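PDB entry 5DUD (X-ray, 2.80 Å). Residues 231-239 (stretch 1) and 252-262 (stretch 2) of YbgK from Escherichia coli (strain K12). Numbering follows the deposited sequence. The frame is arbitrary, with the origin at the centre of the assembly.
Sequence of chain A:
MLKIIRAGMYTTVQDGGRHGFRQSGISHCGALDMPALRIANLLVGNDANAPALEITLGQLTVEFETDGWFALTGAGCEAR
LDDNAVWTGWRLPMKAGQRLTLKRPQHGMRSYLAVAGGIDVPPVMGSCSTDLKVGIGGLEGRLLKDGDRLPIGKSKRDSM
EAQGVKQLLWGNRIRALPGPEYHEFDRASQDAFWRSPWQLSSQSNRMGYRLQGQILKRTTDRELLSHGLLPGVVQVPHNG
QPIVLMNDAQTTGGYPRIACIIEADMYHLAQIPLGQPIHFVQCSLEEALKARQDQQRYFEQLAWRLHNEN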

ATOM      1  N   PRO A 231       3.636   4.840  -1.195  1.00 24.85           N
ATOM      2  CA  PRO A 231       4.487   4.230  -2.235  1.00 24.37           C
ATOM      3  C   PRO A 231       5.601   5.161  -2.704  1.00 27.86           C
ATOM      4  O   PRO A 231       5.379   6.363  -2.825  1.00 27.44           O
ATOM      5  CB  PRO A 231       3.507   3.940  -3.377  1.00 25.83           C
ATOM      6  CG  PRO A 231       2.179   3.896  -2.744  1.00 30.48           C
ATOM      7  CD  PRO A 231       2.222   4.871  -1.618  1.00 26.33           C
ATOM      8  N   GLY A 232       6.784   4.594  -2.929  1.00 24.33           N
ATOM      9  CA  GLY A 232       7.969   5.326  -3.359  1.00 24.31           C
ATOM     10  C   GLY A 232       8.974   5.628  -2.266  1.00 28.54           C
ATOM     11  O   GLY A 232      10.111   5.984  -2.581  1.00 28.74           O
ATOM     12  N   VAL A 233       8.586   5.489  -0.982  1.00 24.70           N
ATOM     13  CA  VAL A 233       9.488   5.762   0.139  1.00 24.92           C
ATOM     14  C   VAL A 233      10.525   4.636   0.232  1.00 28.84           C
ATOM     15  O   VAL A 233      10.163   3.461   0.202  1.00 28.06           O
ATOM     16  CB  VAL A 233       8.721   5.956   1.469  1.00 28.94           C
ATOM     17  CG1 VAL A 233       9.682   6.057   2.651  1.00 29.41           C
ATOM     18  CG2 VAL A 233       7.829   7.192   1.405  1.00 28.58           C
ATOM     19  N   VAL A 234      11.808   5.009   0.313  1.00 26.01           N
ATOM     20  CA  VAL A 234      12.913   4.059   0.392  1.00 26.30           C
ATOM     21  C   VAL A 234      13.328   3.932   1.855  1.00 30.98           C
ATOM     22  O   VAL A 234      13.908   4.867   2.400  1.00 30.70           O
ATOM     23  CB  VAL A 234      14.098   4.499  -0.510  1.00 30.46           C
ATOM     24  CG1 VAL A 234      15.140   3.390  -0.642  1.00 30.89           C
ATOM     25  CG2 VAL A 234      13.600   4.927  -1.889  1.00 29.53           C
ATOM     26  N   GLN A 235      13.030   2.776   2.483  1.00 28.37           N
ATOM     27  CA  GLN A 235      13.398   2.491   3.872  1.00 29.29           C
ATOM     28  C   GLN A 235      14.698   1.723   3.914  1.00 35.20           C
ATOM     29  O   GLN A 235      14.920   0.883   3.040  1.00 34.57           O
ATOM     30  CB  GLN A 235      12.323   1.651   4.579  1.00 30.40           C
ATOM     31  CG  GLN A 235      10.897   2.148   4.453  1.00 44.59           C
ATOM     32  CD  GLN A 235       9.980   1.300   5.302  1.00 64.80           C
ATOM     33  OE1 GLN A 235       9.421   1.758   6.302  1.00 61.07           O
ATOM     34  NE2 GLN A 235       9.831   0.029   4.948  1.00 56.46           N
ATOM     35  N   VAL A 236      15.526   1.943   4.947  1.00 33.89           N
ATOM     36  CA  VAL A 236      16.795   1.232   5.118  1.00 35.32           C
ATOM     37  C   VAL A 236      16.785   0.534   6.487  1.00 40.96           C
ATOM     38  O   VAL A 236      17.055   1.189   7.489  1.00 41.15           O
ATOM     39  CB  VAL A 236      18.001   2.196   4.975  1.00 40.02           C
ATOM     40  CG1 VAL A 236      19.323   1.431   4.968  1.00 41.15           C
ATOM     41  CG2 VAL A 236      17.867   3.059   3.717  1.00 39.07           C
ATOM     42  N   PRO A 237      16.527  -0.789   6.580  1.00 38.65           N
ATOM     43  CA  PRO A 237      16.556  -1.447   7.900  1.00 39.83           C
ATOM     44  C   PRO A 237      17.978  -1.577   8.489  1.00 46.41           C
ATOM     45  O   PRO A 237      18.912  -0.935   8.010  1.00 46.10           O
ATOM     46  CB  PRO A 237      15.934  -2.829   7.622  1.00 41.33           C
ATOM     47  CG  PRO A 237      15.343  -2.748   6.261  1.00 44.43           C
ATOM     48  CD  PRO A 237      16.167  -1.751   5.526  1.00 39.80           C
ATOM     49  N   HIS A 238      18.134  -2.401   9.543  1.00 45.28           N
ATOM     50  CA  HIS A 238      19.434  -2.612  10.211  1.00 47.35           C
ATOM     51  C   HIS A 238      20.481  -3.272   9.301  1.00 51.62           C
ATOM     52  O   HIS A 238      21.677  -3.057   9.499  1.00 52.56           O
ATOM     53  CB  HIS A 238      19.277  -3.483  11.469  1.00 49.50           C
ATOM     54  CG  HIS A 238      18.298  -2.955  12.475  1.00 52.74           C
ATOM     55  ND1 HIS A 238      16.943  -2.889  12.192  1.00 53.20           N
ATOM     56  CD2 HIS A 238      18.500  -2.509  13.737  1.00 55.59           C
ATOM     57  CE1 HIS A 238      16.368  -2.400  13.279  1.00 52.82           C
ATOM     58  NE2 HIS A 238      17.265  -2.158  14.236  1.00 54.53           N
ATOM     59  N   ASN A 239      20.038  -4.076   8.316  1.00 47.05           N
ATOM     60  CA  ASN A 239      20.939  -4.750   7.368  1.00 47.36           C
ATOM     61  C   ASN A 239      21.674  -3.781   6.390  1.00 50.66           C
ATOM     62  O   ASN A 239      22.701  -4.168   5.837  1.00 51.33           O
ATOM     63  CB  ASN A 239      20.189  -5.831   6.564  1.00 47.68           C
ATOM     64  CG  ASN A 239      18.988  -5.362   5.759  1.00 70.30           C
ATOM     65  OD1 ASN A 239      18.848  -4.186   5.411  1.00 64.64           O
ATOM     66  ND2 ASN A 239      18.084  -6.281   5.441  1.00 61.70           N
ATOM     67  N   THR A 252       1.898   1.785   7.757  1.00 29.48           N
ATOM     68  CA  THR A 252       2.728   2.273   8.875  1.00 29.90           C
ATOM     69  C   THR A 252       4.015   1.451   9.011  1.00 33.79           C
ATOM     70  O   THR A 252       3.994   0.246   8.776  1.00 33.25           O
ATOM     71  CB  THR A 252       1.943   2.214  10.192  1.00 38.93           C
ATOM     72  OG1 THR A 252       1.432   0.896  10.372  1.00 38.70           O
ATOM     73  CG2 THR A 252       0.819   3.244  10.252  1.00 37.95           C
ATOM     74  N   GLY A 253       5.109   2.106   9.395  1.00 30.80           N
ATOM     75  CA  GLY A 253       6.401   1.453   9.593  1.00 31.16           C
ATOM     76  C   GLY A 253       7.336   2.253  10.472  1.00 35.78           C
ATOM     77  O   GLY A 253       7.197   3.473  10.577  1.00 35.10           O
ATOM     78  N   GLY A 254       8.286   1.559  11.091  1.00 33.63           N
ATOM     79  CA  GLY A 254       9.263   2.155  11.993  1.00 34.56           C
ATOM     80  C   GLY A 254      10.695   1.974  11.544  1.00 39.00           C
ATOM     81  O   GLY A 254      11.549   1.625  12.365  1.00 39.89           O
ATOM     82  N   TYR A 255      10.974   2.222  10.247  1.00 34.67           N
ATOM     83  CA  TYR A 255      12.327   2.133   9.685  1.00 34.75           C
ATOM     84  C   TYR A 255      12.788   3.513   9.195  1.00 37.71           C
ATOM     85  O   TYR A 255      11.958   4.315   8.759  1.00 36.31           O
ATOM     86  CB  TYR A 255      12.393   1.122   8.524  1.00 35.56           C
ATOM     87  CG  TYR A 255      12.316  -0.336   8.928  1.00 38.10           C
ATOM     88  CD1 TYR A 255      13.217  -0.873   9.841  1.00 41.45           C
ATOM     89  CD2 TYR A 255      11.441  -1.209   8.295  1.00 38.28           C
ATOM     90  CE1 TYR A 255      13.176  -2.220  10.194  1.00 43.00           C
ATOM     91  CE2 TYR A 255      11.399  -2.561   8.625  1.00 39.80           C
ATOM     92  CZ  TYR A 255      12.270  -3.065   9.576  1.00 48.74           C
ATOM     93  OH  TYR A 255      12.224  -4.404   9.893  1.00 50.83           O
ATOM     94  N   PRO A 256      14.108   3.803   9.229  1.00 34.62           N
ATOM     95  CA  PRO A 256      14.579   5.124   8.778  1.00 34.18           C
ATOM     96  C   PRO A 256      14.485   5.276   7.253  1.00 36.66           C
ATOM     97  O   PRO A 256      14.988   4.426   6.520  1.00 36.25           O
ATOM     98  CB  PRO A 256      16.028   5.176   9.275  1.00 37.21           C
ATOM     99  CG  PRO A 256      16.442   3.767   9.384  1.00 42.32           C
ATOM    100  CD  PRO A 256      15.223   2.970   9.719  1.00 37.34           C
ATOM    101  N   ARG A 257      13.801   6.343   6.795  1.00 32.12           N
ATOM    102  CA  ARG A 257      13.542   6.648   5.389  1.00 30.86           C
ATOM    103  C   ARG A 257      14.639   7.561   4.814  1.00 35.33           C
ATOM    104  O   ARG A 257      14.713   8.736   5.177  1.00 35.10           O
ATOM    105  CB  ARG A 257      12.160   7.320   5.247  1.00 29.35           C
ATOM    106  CG  ARG A 257      11.000   6.551   5.883  1.00 34.86           C
ATOM    107  CD  ARG A 257       9.817   7.453   6.195  1.00 38.90           C
ATOM    108  NE  ARG A 257      10.041   8.256   7.401  1.00 43.48           N
ATOM    109  CZ  ARG A 257       9.141   9.060   7.964  1.00 55.93           C
ATOM    110  NH1 ARG A 257       7.922   9.179   7.443  1.00 42.17           N
ATOM    111  NH2 ARG A 257       9.450   9.747   9.058  1.00 43.12           N
ATOM    112  N   ILE A 258      15.498   7.012   3.950  1.00 32.33           N
ATOM    113  CA  ILE A 258      16.593   7.777   3.346  1.00 32.75           C
ATOM    114  C   ILE A 258      16.106   8.662   2.188  1.00 36.59           C
ATOM    115  O   ILE A 258      16.545   9.804   2.109  1.00 36.86           O
ATOM    116  CB  ILE A 258      17.761   6.865   2.881  1.00 36.43           C
ATOM    117  CG1 ILE A 258      19.013   7.717   2.566  1.00 37.67           C
ATOM    118  CG2 ILE A 258      17.388   5.987   1.664  1.00 36.39           C
ATOM    119  CD1 ILE A 258      20.231   6.938   2.288  1.00 45.11           C
ATOM    120  N   ALA A 259      15.228   8.150   1.299  1.00 32.43           N
ATOM    121  CA  ALA A 259      14.746   8.915   0.146  1.00 31.73           C
ATOM    122  C   ALA A 259      13.315   8.544  -0.229  1.00 34.76           C
ATOM    123  O   ALA A 259      12.777   7.560   0.278  1.00 33.99           O
ATOM    124  CB  ALA A 259      15.669   8.688  -1.042  1.00 32.74           C
ATOM    125  N   CYS A 260      12.693   9.354  -1.093  1.00 31.18           N
ATOM    126  CA  CYS A 260      11.332   9.123  -1.576  1.00 30.30           C
ATOM    127  C   CYS A 260      11.292   9.361  -3.076  1.00 33.49           C
ATOM    128  O   CYS A 260      11.665  10.442  -3.528  1.00 33.49           O
ATOM    129  CB  CYS A 260      10.325  10.007  -0.844  1.00 30.59           C
ATOM    130  SG  CYS A 260       8.595   9.662  -1.266  1.00 33.69           S
ATOM    131  N   ILE A 261      10.887   8.341  -3.843  1.00 29.26           N
ATOM    132  CA  ILE A 261      10.788   8.412  -5.302  1.00 28.72           C
ATOM    133  C   ILE A 261       9.545   9.229  -5.678  1.00 31.96           C
ATOM    134  O   ILE A 261       8.484   9.070  -5.062  1.00 31.28           O
ATOM    135  CB  ILE A 261      10.769   6.988  -5.917  1.00 31.62           C
ATOM    136  CG1 ILE A 261      12.092   6.249  -5.599  1.00 32.57           C
ATOM    137  CG2 ILE A 261      10.538   7.021  -7.433  1.00 32.35           C
ATOM    138  CD1 ILE A 261      11.937   4.840  -5.429  1.00 39.59           C
ATOM    139  N   ILE A 262       9.696  10.118  -6.670  1.00 28.24           N
ATOM    140  CA  ILE A 262       8.610  10.999  -7.109  1.00 27.53           C
ATOM    141  C   ILE A 262       7.576  10.196  -7.903  1.00 30.23           C
ATOM    142  O   ILE A 262       7.936   9.257  -8.611  1.00 29.51           O
ATOM    143  CB  ILE A 262       9.126  12.241  -7.898  1.00 31.09           C
ATOM    144  CG1 ILE A 262       9.801  11.878  -9.258  1.00 31.56           C
ATOM    145  CG2 ILE A 262      10.060  13.065  -7.009  1.00 32.41           C
ATOM    146  CD1 ILE A 262      10.074  13.035 -10.165  1.00 37.46           C
TER
HETATM  147  O   HOH W   1       5.941   8.221  -5.350  1.00 24.98           O

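What holds the two backbones together? Strands 233-235 and 257-261 run antiparallel, and Val234, among the residues most covered by the partner stretch, sits at their hydrogen-bonded pair. Its N donates to Ala259 O at 2.7 Å, while Ile258 N reaches Val234 O at 3.1 Å in a weak, bent bond. The register slips by one residue between Val234 and Gln235, a beta bulge. Beyond it, Val236 N donates to Pro256 O at 3.0 Å; at the other end, Ile261 N gives Gly232 O a nearly straight bond of 2.8 Å.

Which side chains does Val234 meet? Its CG2 lies 3.9 Å from Ile261 CD1, and its CG1 is 4.1 Å from Ile258 CG2. All three residues are buried, so these are apolar contacts between methyl groups, packed at van der Waals distance.

Why does Tyr255 cover so much surface? Its CB points toward stretch 1, and its ring carries Pro237 over one face: Pro237 CB stands 4.1 Å from the Tyr255 ring centroid, a CH-pi contact.

What does Gln235 add? Pointing to the same sheet face as Val233, Arg257 and Cys260, its extended side chain brings OE1 to 3.8 Å from Tyr255 CB, a van der Waals contact, and places NE2 at the edge of the tyrosine ring.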